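Local coordinates for Spermidine/putrescine ABC transporter, periplasmic binding protein (Treponema pallidum, PDB 2V84), which probably binds polyamines such as spermidine and putrescine in the periplasm, acting as the receptor component of an ABC transporter, at residues D164-V169 with A335-V340; M170-A175 with D198-N203; L177-N182 with E186-Q191; S149-K154 with Y158-M163. One frame throughout, in Å; residues are numbered along the deposited sequence.

Overall arrangement
All four contacts lie in the same part of one lobe of this type II periplasmic binding fold. From the N terminus, interaction 4 comes first and closes a short loop, folding 149-154 back on strand 160-162. The chain then enters helix 166-176, whose first turn opens interaction 1, a long-range closure that brings in helix 330-342 near the C terminus. Interaction 2 is nested inside that loop and joins helix 166-176 to the last part of helix 186-200. Nested in turn within interaction 2, interaction 3 closes the turn between these two helices. None cross; together they tie three helices to strand 160-162 of the mixed sheet.

Interaction 1 (D164-V169 with A335-V340); sequences DDMREV and AHWNAV
Met166 and Trp337 bring the two backbones closest, their CA atoms 6.1 Å apart, where the N-capped first turn of helix 166-176 meets helix 330-342 in a lobe of this type II periplasmic binding fold. The large flat indole suits this junction because it spans from Asp164 to Val169, touching Met166 on its face. With CG anti to the backbone N (chi1 176°), Trp337 lays one ring face under the first turn. Met166 CB stands above the five-membered ring, 3.5 Å from its centroid and only 8° off the normal, a CH-pi contact. The sulfur follows obliquely, SD lying 4.5 Å from the same centroid, a Met-aromatic contact; Met166 is modelled in two conformers, so this placement describes one of them. Val169 meets the far end of the indole obliquely, its CB 3.7 Å from Trp337 CZ3, and its compact branched shape fits that position.

Asp165 is the N-cap: its OD2 accepts from Glu168 N at 2.9 Å through the anti lone pair, satisfying an amide that the helix itself leaves without a carbonyl. Asp165 to Glu168 are predicted to contribute to the spermidine site, which places this helix start beside it. Asp164 has its main charge partner in Arg341, to which OD2 makes a salt bridge, while Asp164 OD1 lies in the indole plane, 3.9 Å from Trp337 CZ2 at the ring edge.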
loop_
_atom_site.group_PDB
_atom_site.type_symbol
_atom_site.label_atom_id
_atom_site.label_comp_id
_atom_site.label_asym_id
_atom_site.label_seq_id
_atom_site.Cartn_x
_atom_site.Cartn_y
_atom_site.Cartn_z
ATOM N N ASP A 164 11.163 -0.520 6.030
ATOM C CA ASP A 164 11.450 -1.795 6.667
ATOM C C ASP A 164 10.438 -2.781 6.075
ATOM O O ASP A 164 9.561 -3.328 6.764
ATOM C CB ASP A 164 11.287 -1.674 8.184
ATOM C CG ASP A 164 11.822 -2.873 8.942
ATOM O OD1 ASP A 164 12.153 -3.914 8.313
ATOM O OD2 ASP A 164 11.862 -2.792 10.185
ATOM N N ASP A 165 10.537 -2.952 4.764
ATOM C CA ASP A 165 9.659 -3.840 4.053
ATOM C C ASP A 165 10.432 -4.493 2.921
ATOM O O ASP A 165 10.962 -3.798 2.040
ATOM C CB ASP A 165 8.441 -3.101 3.482
ATOM C CG ASP A 165 7.446 -4.060 2.834
ATOM O OD1 ASP A 165 6.586 -4.636 3.546
ATOM O OD2 ASP A 165 7.537 -4.294 1.618
ATOM N N MET A 166 10.454 -5.829 2.928
ATOM C CA MET A 166 11.215 -6.641 1.977
ATOM C C MET A 166 10.779 -6.492 0.521
ATOM O O MET A 166 11.615 -6.386 -0.369
ATOM C CB MET A 166 11.119 -8.120 2.362
ATOM C CG MET A 166 11.726 -9.082 1.349
ATOM S SD MET A 166 11.614 -10.769 1.935
ATOM C CE MET A 166 9.854 -11.057 1.653
ATOM N N ARG A 167 9.476 -6.539 0.268
ATOM C CA ARG A 167 8.992 -6.443 -1.114
ATOM C C ARG A 167 9.164 -5.032 -1.690
ATOM O O ARG A 167 9.445 -4.891 -2.881
ATOM C CB ARG A 167 7.561 -6.980 -1.270
ATOM C CG ARG A 167 7.407 -8.421 -0.866
ATOM C CD ARG A 167 8.127 -9.408 -1.818
ATOM N NE ARG A 167 7.971 -9.075 -3.241
ATOM C CZ ARG A 167 6.983 -9.506 -4.026
ATOM N NH1 ARG A 167 6.019 -10.278 -3.547
ATOM N NH2 ARG A 167 6.945 -9.138 -5.304
ATOM N N GLU A 168 9.016 -4.011 -0.844
ATOM C CA GLU A 168 9.268 -2.614 -1.260
ATOM C C GLU A 168 10.722 -2.346 -1.596
ATOM O O GLU A 168 11.024 -1.740 -2.630
ATOM C CB GLU A 168 8.827 -1.597 -0.189
ATOM C CG GLU A 168 7.309 -1.400 -0.013
ATOM C CD GLU A 168 6.531 -0.961 -1.257
ATOM O OE1 GLU A 168 7.087 -0.621 -2.320
ATOM O OE2 GLU A 168 5.303 -0.983 -1.168
ATOM N N VAL A 169 11.629 -2.773 -0.716
ATOM C CA VAL A 169 13.050 -2.481 -0.906
ATOM C C VAL A 169 13.666 -3.335 -2.019
ATOM O O VAL A 169 14.296 -2.802 -2.938
ATOM C CB VAL A 169 13.829 -2.524 0.436
ATOM C CG1 VAL A 169 15.320 -2.232 0.234
ATOM C CG2 VAL A 169 13.243 -1.444 1.374
ATOM N N ALA A 335 15.775 -14.968 2.154
ATOM C CA ALA A 335 17.180 -15.256 2.420
ATOM C C ALA A 335 18.062 -14.054 2.157
ATOM O O ALA A 335 18.980 -13.771 2.926
ATOM C CB ALA A 335 17.646 -16.454 1.590
ATOM N N HIS A 336 17.777 -13.331 1.079
ATOM C CA HIS A 336 18.504 -12.109 0.789
ATOM C C HIS A 336 18.112 -10.995 1.761
ATOM O O HIS A 336 18.975 -10.261 2.248
ATOM C CB HIS A 336 18.263 -11.666 -0.654
ATOM C CG HIS A 336 18.959 -12.517 -1.671
ATOM N ND1 HIS A 336 20.332 -12.571 -1.781
ATOM C CD2 HIS A 336 18.475 -13.343 -2.628
ATOM C CE1 HIS A 336 20.664 -13.399 -2.754
ATOM N NE2 HIS A 336 19.555 -13.878 -3.288
ATOM N N TRP A 337 16.815 -10.878 2.050
ATOM C CA TRP A 337 16.347 -9.808 2.920
ATOM C C TRP A 337 16.818 -9.919 4.378
ATOM O O TRP A 337 17.211 -8.934 4.959
ATOM C CB TRP A 337 14.840 -9.646 2.827
ATOM C CG TRP A 337 14.274 -8.641 3.764
ATOM C CD1 TRP A 337 13.524 -8.895 4.886
ATOM C CD2 TRP A 337 14.390 -7.213 3.673
ATOM N NE1 TRP A 337 13.172 -7.721 5.494
ATOM C CE2 TRP A 337 13.682 -6.670 4.770
ATOM C CE3 TRP A 337 15.021 -6.342 2.773
ATOM C CZ2 TRP A 337 13.605 -5.288 5.008
ATOM C CZ3 TRP A 337 14.937 -4.965 3.009
ATOM C CH2 TRP A 337 14.233 -4.460 4.118
ATOM N N ASN A 338 16.766 -11.118 4.953
ATOM C CA ASN A 338 17.221 -11.298 6.330
ATOM C C ASN A 338 18.704 -10.921 6.515
ATOM O O ASN A 338 19.116 -10.492 7.596
ATOM C CB ASN A 338 16.911 -12.720 6.835
ATOM C CG ASN A 338 15.443 -12.903 7.250
ATOM O OD1 ASN A 338 14.676 -11.948 7.349
ATOM N ND2 ASN A 338 15.060 -14.143 7.505
ATOM N N ALA A 339 19.484 -11.053 5.441
ATOM C CA ALA A 339 20.878 -10.662 5.412
ATOM C C ALA A 339 21.002 -9.133 5.306
ATOM O O ALA A 339 21.766 -8.512 6.036
ATOM C CB ALA A 339 21.584 -11.330 4.252
ATOM N N VAL A 340 20.253 -8.537 4.383
ATOM C CA VAL A 340 20.184 -7.074 4.260
ATOM C C VAL A 340 19.745 -6.440 5.586
ATOM O O VAL A 340 20.306 -5.424 6.028
ATOM C CB VAL A 340 19.135 -6.653 3.188
ATOM C CG1 VAL A 340 18.850 -5.140 3.254
ATOM C CG2 VAL A 340 19.577 -7.065 1.801
#

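Interaction 2 (M170-A175 with D198-N203)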
loop_
_atom_site.group_PDB
_atom_site.type_symbol
_atom_site.label_atom_id
_atom_site.label_comp_id
_atom_site.label_asym_id
_atom_site.label_seq_id
_atom_site.Cartn_x
_atom_site.Cartn_y
_atom_site.Cartn_z
ATOM N N MET A 170 13.433 -4.644 -1.962
ATOM C CA MET A 170 13.848 -5.525 -3.063
ATOM C C MET A 170 13.220 -5.084 -4.386
ATOM O O MET A 170 13.882 -5.089 -5.442
ATOM C CB MET A 170 13.520 -6.999 -2.774
ATOM C CG MET A 170 14.413 -7.670 -1.721
ATOM S SD MET A 170 16.198 -7.615 -2.077
ATOM C CE MET A 170 16.272 -8.970 -3.249
ATOM N N GLY A 171 11.948 -4.692 -4.324
ATOM C CA GLY A 171 11.211 -4.241 -5.504
ATOM C C GLY A 171 11.834 -3.019 -6.148
ATOM O O GLY A 171 12.021 -2.977 -7.364
ATOM N N ALA A 172 12.164 -2.027 -5.330
ATOM C CA ALA A 172 12.852 -0.823 -5.818
ATOM C C ALA A 172 14.195 -1.143 -6.458
ATOM O O ALA A 172 14.550 -0.558 -7.478
ATOM C CB ALA A 172 13.027 0.149 -4.702
ATOM N N ALA A 173 14.940 -2.065 -5.854
ATOM C CA ALA A 173 16.233 -2.505 -6.384
ATOM C C ALA A 173 16.066 -3.248 -7.700
ATOM O O ALA A 173 16.780 -2.976 -8.668
ATOM C CB ALA A 173 16.957 -3.364 -5.375
ATOM N N LEU A 174 15.111 -4.170 -7.727
ATOM C CA LEU A 174 14.751 -4.902 -8.958
ATOM C C LEU A 174 14.335 -3.957 -10.082
ATOM O O LEU A 174 14.852 -4.061 -11.196
ATOM C CB LEU A 174 13.637 -5.899 -8.669
ATOM C CG LEU A 174 14.081 -7.155 -7.912
ATOM C CD1 LEU A 174 12.895 -7.884 -7.281
ATOM C CD2 LEU A 174 14.864 -8.074 -8.838
ATOM N N ALA A 175 13.412 -3.035 -9.775
ATOM C CA ALA A 175 12.970 -2.005 -10.704
ATOM C C ALA A 175 14.160 -1.230 -11.291
ATOM O O ALA A 175 14.317 -1.167 -12.508
ATOM C CB ALA A 175 11.978 -1.068 -10.032
ATOM N N ASP A 198 25.295 -3.198 -0.790
ATOM C CA ASP A 198 26.538 -2.513 -1.099
ATOM C C ASP A 198 26.406 -1.066 -1.506
ATOM O O ASP A 198 27.366 -0.309 -1.351
ATOM C CB ASP A 198 27.332 -3.277 -2.169
ATOM C CG ASP A 198 27.985 -4.533 -1.628
ATOM O OD1 ASP A 198 28.102 -4.662 -0.382
ATOM O OD2 ASP A 198 28.384 -5.382 -2.460
ATOM N N HIS A 199 25.248 -0.661 -2.015
ATOM C CA HIS A 199 25.102 0.701 -2.571
ATOM C C HIS A 199 24.158 1.631 -1.819
ATOM O O HIS A 199 24.420 2.839 -1.723
ATOM C CB HIS A 199 24.771 0.646 -4.064
ATOM C CG HIS A 199 25.847 -0.004 -4.885
ATOM N ND1 HIS A 199 27.115 0.530 -4.997
ATOM C CD2 HIS A 199 25.870 -1.164 -5.581
ATOM C CE1 HIS A 199 27.861 -0.261 -5.744
ATOM N NE2 HIS A 199 27.126 -1.294 -6.118
ATOM N N TRP A 200 23.080 1.079 -1.265
ATOM C CA TRP A 200 22.079 1.890 -0.573
ATOM C C TRP A 200 22.202 1.810 0.930
ATOM O O TRP A 200 22.292 2.828 1.586
ATOM C CB TRP A 200 20.663 1.507 -1.010
ATOM C CG TRP A 200 20.392 1.744 -2.466
ATOM C CD1 TRP A 200 21.170 2.450 -3.348
ATOM C CD2 TRP A 200 19.262 1.279 -3.209
ATOM N NE1 TRP A 200 20.599 2.448 -4.588
ATOM C CE2 TRP A 200 19.421 1.738 -4.537
ATOM C CE3 TRP A 200 18.113 0.526 -2.875
ATOM C CZ2 TRP A 200 18.477 1.480 -5.541
ATOM C CZ3 TRP A 200 17.175 0.253 -3.877
ATOM C CH2 TRP A 200 17.359 0.744 -5.198
ATOM N N LYS A 201 22.194 0.595 1.475
ATOM C CA LYS A 201 22.288 0.390 2.925
ATOM C C LYS A 201 23.405 1.178 3.648
ATOM O O LYS A 201 23.156 1.704 4.754
ATOM C CB LYS A 201 22.376 -1.120 3.234
ATOM C CG LYS A 201 22.581 -1.486 4.706
ATOM C CD LYS A 201 22.594 -3.021 4.862
ATOM C CE LYS A 201 23.077 -3.457 6.250
ATOM N NZ LYS A 201 23.088 -4.948 6.374
ATOM N N PRO A 202 24.621 1.281 3.048
ATOM C CA PRO A 202 25.699 2.010 3.729
ATOM C C PRO A 202 25.401 3.490 3.992
ATOM O O PRO A 202 26.053 4.104 4.833
ATOM C CB PRO A 202 26.869 1.907 2.739
ATOM C CG PRO A 202 26.585 0.741 1.942
ATOM C CD PRO A 202 25.105 0.739 1.765
ATOM N N ASN A 203 24.442 4.051 3.263
ATOM C CA ASN A 203 24.085 5.467 3.401
ATOM C C ASN A 203 22.883 5.712 4.286
ATOM O O ASN A 203 22.509 6.859 4.523
ATOM C CB ASN A 203 23.837 6.082 2.030
ATOM C CG ASN A 203 25.041 5.991 1.143
ATOM O OD1 ASN A 203 26.150 6.292 1.561
ATOM N ND2 ASN A 203 24.837 5.552 -0.077
#
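The Trp200 indole reaches helix 166-176 with the end of its six-membered ring: Ala172 O lies at the edge near the ring plane, 3.8 Å from Trp200 CH2, whereas Ala173 approaches obliquely, over neither face nor edge. Ala173 CA comes within 3.6 Å of Trp200 CH2. The methyl groups complete the contact, Ala173 CB being 3.9 Å from Trp200 CZ3 and Ala172 CB slightly farther from that same atom. Small residues suit these positions, since the aromatic rim can reach the helix backbone itself.

The nearest CA atoms, of Ala173 and Trp200, are nevertheless 9.3 Å apart, so the gap is bridged almost entirely by the tryptophan. Its CG stands anti to the carbonyl carbon (chi1 -63°), which sends the long indole out from the last part of helix 186-200 toward its neighbour. The contact is buried and made by van der Waals packing. Ala172 O also accepts a hydrogen bond from Ser176 OG, so this carbonyl beside the ring has a polar partner.

After a wider pi-type turn at 198-200 the chain tightens into a 3-10 segment, in which Asn203 N bonds to Trp200 O at 3.0 Å. From this segment, Asn203 ND2 donates to Phe151 O, and Lys201 NZ bonds to Val340 O and to the terminal carboxylate of Arg343. Trp200 thus reaches from the C-terminal part of helix 186-200 back to helix 166-176, where Ala173 also packs on Ala192 and Val196, and it touches Met162 of strand 160-162 as well.

Interaction 3 (L177-N182 with E186-Q191)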
loop_
_atom_site.group_PDB
_atom_site.type_symbol
_atom_site.label_atom_id
_atom_site.label_comp_id
_atom_site.label_asym_id
_atom_site.label_seq_id
_atom_site.Cartn_x
_atom_site.Cartn_y
_atom_site.Cartn_z
ATOM N N LEU A 177 17.242 -2.043 -11.547
ATOM C CA LEU A 177 18.028 -2.945 -12.411
ATOM C C LEU A 177 17.277 -3.470 -13.643
ATOM O O LEU A 177 17.781 -4.365 -14.345
ATOM C CB LEU A 177 18.554 -4.130 -11.596
ATOM C CG LEU A 177 19.535 -3.767 -10.474
ATOM C CD1 LEU A 177 19.607 -4.870 -9.430
ATOM C CD2 LEU A 177 20.908 -3.450 -11.050
ATOM N N GLY A 178 16.081 -2.932 -13.897
ATOM C CA GLY A 178 15.305 -3.299 -15.083
ATOM C C GLY A 178 14.669 -4.671 -14.977
ATOM O O GLY A 178 14.260 -5.275 -15.982
ATOM N N TYR A 179 14.578 -5.169 -13.750
ATOM C CA TYR A 179 13.986 -6.475 -13.498
ATOM C C TYR A 179 12.574 -6.365 -12.919
ATOM O O TYR A 179 12.213 -5.359 -12.302
ATOM C CB TYR A 179 14.886 -7.280 -12.566
ATOM C CG TYR A 179 16.286 -7.520 -13.103
ATOM C CD1 TYR A 179 16.502 -7.774 -14.464
ATOM C CD2 TYR A 179 17.388 -7.529 -12.252
ATOM C CE1 TYR A 179 17.776 -8.002 -14.963
ATOM C CE2 TYR A 179 18.669 -7.761 -12.738
ATOM C CZ TYR A 179 18.854 -8.006 -14.097
ATOM O OH TYR A 179 20.113 -8.251 -14.595
ATOM N N ASN A 180 11.768 -7.402 -13.122
ATOM C CA ASN A 180 10.411 -7.380 -12.607
ATOM C C ASN A 180 10.410 -7.355 -11.080
ATOM O O ASN A 180 11.099 -8.175 -10.457
ATOM C CB ASN A 180 9.610 -8.583 -13.117
ATOM C CG ASN A 180 8.127 -8.354 -13.006
ATOM O OD1 ASN A 180 7.531 -8.561 -11.953
ATOM N ND2 ASN A 180 7.527 -7.879 -14.090
ATOM N N VAL A 181 9.656 -6.432 -10.477
ATOM C CA VAL A 181 9.594 -6.373 -9.012
ATOM C C VAL A 181 9.063 -7.676 -8.410
ATOM O O VAL A 181 9.144 -7.894 -7.198
ATOM C CB VAL A 181 8.826 -5.100 -8.440
ATOM C CG1 VAL A 181 9.217 -3.832 -9.190
ATOM C CG2 VAL A 181 7.348 -5.276 -8.453
ATOM N N ASN A 182 8.556 -8.566 -9.270
ATOM C CA ASN A 182 8.067 -9.871 -8.839
ATOM C C ASN A 182 8.879 -11.025 -9.408
ATOM O O ASN A 182 8.404 -12.166 -9.411
ATOM C CB ASN A 182 6.591 -10.076 -9.248
ATOM C CG ASN A 182 5.695 -8.976 -8.749
ATOM O OD1 ASN A 182 5.644 -8.714 -7.550
ATOM N ND2 ASN A 182 5.000 -8.305 -9.664
ATOM N N GLU A 186 16.707 -16.120 -9.898
ATOM C CA GLU A 186 17.597 -16.123 -8.738
ATOM C C GLU A 186 18.811 -15.203 -8.873
ATOM O O GLU A 186 19.240 -14.587 -7.886
ATOM C CB GLU A 186 18.023 -17.561 -8.410
ATOM C CG GLU A 186 16.942 -18.373 -7.692
ATOM C CD GLU A 186 17.091 -19.883 -7.885
ATOM O OE1 GLU A 186 18.235 -20.358 -8.075
ATOM O OE2 GLU A 186 16.061 -20.599 -7.836
ATOM N N GLN A 187 19.380 -15.086 -10.071
ATOM C CA GLN A 187 20.518 -14.156 -10.211
ATOM C C GLN A 187 20.092 -12.687 -10.208
ATOM O O GLN A 187 20.882 -11.816 -9.836
ATOM C CB GLN A 187 21.481 -14.482 -11.370
ATOM C CG GLN A 187 20.873 -14.967 -12.677
ATOM C CD GLN A 187 20.639 -16.471 -12.707
ATOM O OE1 GLN A 187 21.293 -17.238 -11.995
ATOM N NE2 GLN A 187 19.714 -16.896 -13.547
ATOM N N GLU A 188 18.846 -12.424 -10.601
ATOM C CA GLU A 188 18.296 -11.066 -10.537
ATOM C C GLU A 188 18.081 -10.620 -9.091
ATOM O O GLU A 188 18.331 -9.465 -8.752
ATOM C CB GLU A 188 17.006 -10.959 -11.353
ATOM C CG GLU A 188 17.252 -11.018 -12.857
ATOM C CD GLU A 188 15.984 -11.017 -13.689
ATOM O OE1 GLU A 188 16.102 -10.926 -14.930
ATOM O OE2 GLU A 188 14.877 -11.111 -13.122
ATOM N N LEU A 189 17.625 -11.547 -8.251
ATOM C CA LEU A 189 17.445 -11.295 -6.822
ATOM C C LEU A 189 18.749 -11.072 -6.078
ATOM O O LEU A 189 18.847 -10.166 -5.252
ATOM C CB LEU A 189 16.640 -12.431 -6.181
ATOM C CG LEU A 189 15.173 -12.468 -6.624
ATOM C CD1 LEU A 189 14.463 -13.742 -6.186
ATOM C CD2 LEU A 189 14.421 -11.237 -6.120
ATOM N N ALA A 190 19.753 -11.899 -6.370
ATOM C CA ALA A 190 21.092 -11.716 -5.818
ATOM C C ALA A 190 21.684 -10.360 -6.212
ATOM O O ALA A 190 22.314 -9.674 -5.395
ATOM C CB ALA A 190 22.007 -12.875 -6.266
ATOM N N GLN A 191 21.481 -9.977 -7.467
ATOM C CA GLN A 191 21.936 -8.681 -7.973
ATOM C C GLN A 191 21.258 -7.524 -7.229
ATOM O O GLN A 191 21.901 -6.544 -6.855
ATOM C CB GLN A 191 21.596 -8.601 -9.459
ATOM C CG GLN A 191 22.303 -7.487 -10.229
ATOM C CD GLN A 191 22.205 -7.708 -11.742
ATOM O OE1 GLN A 191 22.021 -8.850 -12.211
ATOM N NE2 GLN A 191 22.328 -6.618 -12.511
#
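Tyr179 OH donates to Gln191 OE1 at 3.1 Å, linking the loop that follows helix 166-176 to the next helix of this alpha-alpha hairpin. The bond is poorly directed, the donor lying 37° out of the carbonyl plane, off any lone pair; the amide lies at the ring edge, its plane nearly perpendicular to the ring.

The turn begins with a Schellman motif: Tyr179 N bonds to Leu174 O and Gly178 N to Ala175 O, with Gly178 at C-prime, where positive phi favours glycine. This reversal turns the Tyr179 side chain toward helix 186-200. Its ring is covered on both faces. Leu177 O sits 3.5 Å above the centre of one; on the other, Glu188 CG makes a CH-pi contact, 3.4 Å from the centroid. The Glu188 chain is extended beyond CG and carries its carboxylate along the ring, with 16° between the planes. Thr183 OG1 hydrogen-bonds to Glu188 OE2 and would help hold the carboxylate there, although Glu188 is modelled in two conformers.

Glutamate and glutamine suit this partly exposed site, pairing aliphatic stems with polar ends. Leu177 lies against the stem of Gln191, its CD1 3.8 Å from Gln191 CG.

Interaction 4 (S149-K154 with Y158-M163)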
loop_
_atom_site.group_PDB
_atom_site.type_symbol
_atom_site.label_atom_id
_atom_site.label_comp_id
_atom_site.label_asym_id
_atom_site.label_seq_id
_atom_site.Cartn_x
_atom_site.Cartn_y
_atom_site.Cartn_z
ATOM N N SER A 149 18.270 5.742 -7.181
ATOM C CA SER A 149 19.696 5.838 -6.969
ATOM C C SER A 149 20.019 6.990 -6.027
ATOM O O SER A 149 21.177 7.201 -5.684
ATOM C CB SER A 149 20.425 5.984 -8.294
ATOM O OG SER A 149 20.453 4.709 -8.958
ATOM N N ILE A 150 19.000 7.733 -5.599
ATOM C CA ILE A 150 19.223 8.811 -4.619
ATOM C C ILE A 150 19.769 8.202 -3.317
ATOM O O ILE A 150 20.488 8.838 -2.549
ATOM C CB ILE A 150 17.927 9.630 -4.353
ATOM C CG1 ILE A 150 18.262 10.905 -3.559
ATOM C CG2 ILE A 150 16.834 8.767 -3.659
ATOM C CD1 ILE A 150 17.237 12.022 -3.722
ATOM N N PHE A 151 19.449 6.933 -3.083
ATOM C CA PHE A 151 19.938 6.270 -1.881
ATOM C C PHE A 151 21.413 5.851 -1.925
ATOM O O PHE A 151 21.976 5.447 -0.913
ATOM C CB PHE A 151 18.988 5.120 -1.493
ATOM C CG PHE A 151 17.622 5.603 -1.102
ATOM C CD1 PHE A 151 17.441 6.273 0.107
ATOM C CD2 PHE A 151 16.513 5.398 -1.944
ATOM C CE1 PHE A 151 16.187 6.740 0.489
ATOM C CE2 PHE A 151 15.257 5.851 -1.583
ATOM C CZ PHE A 151 15.093 6.540 -0.361
ATOM N N SER A 152 22.050 6.000 -3.085
ATOM C CA SER A 152 23.476 5.739 -3.189
ATOM C C SER A 152 24.318 7.018 -3.006
ATOM O O SER A 152 25.541 6.981 -3.154
ATOM C CB SER A 152 23.781 5.055 -4.518
ATOM O OG SER A 152 23.734 6.025 -5.534
ATOM N N ARG A 153 23.660 8.131 -2.668
ATOM C CA ARG A 153 24.351 9.413 -2.470
ATOM C C ARG A 153 25.111 9.459 -1.159
ATOM O O ARG A 153 24.515 9.591 -0.105
ATOM C CB ARG A 153 23.366 10.576 -2.522
ATOM C CG ARG A 153 22.919 10.826 -3.929
ATOM C CD ARG A 153 22.203 12.111 -4.102
ATOM N NE ARG A 153 22.916 13.314 -3.648
ATOM C CZ ARG A 153 22.423 14.523 -3.863
ATOM N NH1 ARG A 153 21.295 14.640 -4.550
ATOM N NH2 ARG A 153 23.040 15.609 -3.437
ATOM N N LYS A 154 26.435 9.368 -1.252
ATOM C CA LYS A 154 27.319 9.400 -0.078
ATOM C C LYS A 154 27.329 10.721 0.687
ATOM O O LYS A 154 27.566 10.714 1.899
ATOM C CB LYS A 154 28.736 8.925 -0.433
ATOM C CG LYS A 154 28.759 7.410 -0.714
ATOM C CD LYS A 154 30.145 6.761 -0.623
ATOM C CE LYS A 154 30.085 5.328 -1.185
ATOM N NZ LYS A 154 31.347 4.532 -1.036
ATOM N N TYR A 158 23.745 8.699 6.260
ATOM C CA TYR A 158 23.206 8.800 7.626
ATOM C C TYR A 158 22.208 9.945 7.783
ATOM O O TYR A 158 22.030 10.497 8.870
ATOM C CB TYR A 158 24.334 8.878 8.672
ATOM C CG TYR A 158 25.520 7.984 8.334
ATOM C CD1 TYR A 158 25.370 6.589 8.218
ATOM C CD2 TYR A 158 26.788 8.539 8.101
ATOM C CE1 TYR A 158 26.458 5.774 7.893
ATOM C CE2 TYR A 158 27.882 7.733 7.775
ATOM C CZ TYR A 158 27.713 6.360 7.678
ATOM O OH TYR A 158 28.809 5.580 7.357
ATOM N N ARG A 159 21.566 10.315 6.681
ATOM C CA ARG A 159 20.467 11.268 6.715
ATOM C C ARG A 159 19.346 10.770 5.823
ATOM O O ARG A 159 18.523 11.540 5.371
ATOM C CB ARG A 159 20.928 12.679 6.299
ATOM C CG ARG A 159 21.967 13.283 7.233
ATOM C CD ARG A 159 22.126 14.790 7.002
ATOM N NE ARG A 159 22.772 15.079 5.729
ATOM C CZ ARG A 159 22.651 16.227 5.060
ATOM N NH1 ARG A 159 21.884 17.207 5.528
ATOM N NH2 ARG A 159 23.290 16.382 3.903
ATOM N N MET A 160 19.333 9.459 5.579
ATOM C CA MET A 160 18.316 8.815 4.750
ATOM C C MET A 160 17.804 7.552 5.416
ATOM O O MET A 160 18.500 6.949 6.237
ATOM C CB MET A 160 18.910 8.471 3.378
ATOM C CG MET A 160 19.425 9.713 2.625
ATOM S SD MET A 160 19.803 9.372 0.888
ATOM C CE MET A 160 21.276 8.363 1.054
ATOM N N SER A 161 16.577 7.163 5.071
ATOM C CA SER A 161 16.047 5.851 5.425
ATOM C C SER A 161 15.338 5.226 4.235
ATOM O O SER A 161 14.893 5.924 3.301
ATOM C CB SER A 161 15.079 5.947 6.621
ATOM O OG SER A 161 13.859 6.618 6.279
ATOM N N MET A 162 15.273 3.890 4.247
ATOM C CA MET A 162 14.410 3.167 3.362
ATOM C C MET A 162 13.423 2.418 4.228
ATOM O O MET A 162 13.620 2.296 5.450
ATOM C CB MET A 162 15.201 2.231 2.419
ATOM C CG MET A 162 16.046 3.013 1.379
ATOM S SD MET A 162 16.725 1.926 0.124
ATOM C CE MET A 162 15.297 1.742 -0.921
ATOM N N MET A 163 12.363 1.904 3.610
ATOM C CA MET A 163 11.301 1.243 4.367
ATOM C C MET A 163 11.711 -0.134 4.872
ATOM O O MET A 163 12.502 -0.823 4.221
ATOM C CB MET A 163 10.020 1.157 3.538
ATOM C CG MET A 163 9.314 2.493 3.389
ATOM S SD MET A 163 7.561 2.300 2.987
ATOM C CE MET A 163 7.662 1.814 1.283
#
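Phe151 and Met160 mark the closest backbone approach, CA to CA 7.3 Å, between the 3-10 segment 149-152 and strand 160-162, an inner strand of the mixed sheet flanked by 204-207 and 223-226. Met160 and Met162 both point from the strand toward the segment, while Ser161 between them points away, so the two methionines meet the phenylalanine ring.

Met162 covers one face: its CG lies 3.7 Å from the Phe151 centroid, 9° off the normal, and SD follows over the same face in a Met-aromatic contact. The bend at chi3 (80°) folds the methyl back along the ring, where CE is 4.0 Å from Phe151 CD2. The opposite face carries Ile150 CG2. Met160 comes in obliquely, SD 4.0 Å from Phe151 CD1, and its methyl rests beside two carbonyls, CE 3.6 Å from Phe151 O and 3.7 Å from Arg153 O.

Ser161 O comes close to Phe151 CE1, at 3.2 Å. Phe151 O has its own donor in Asn203 ND2, while Ser149 O takes both Ser152 N and Ser152 OG, the hydroxyl on a lone pair at 2.8 Å. Flexible, polarisable methionines can follow both the ring and the carbonyls, so this buried junction is held by dispersion and sulfur-aromatic contacts.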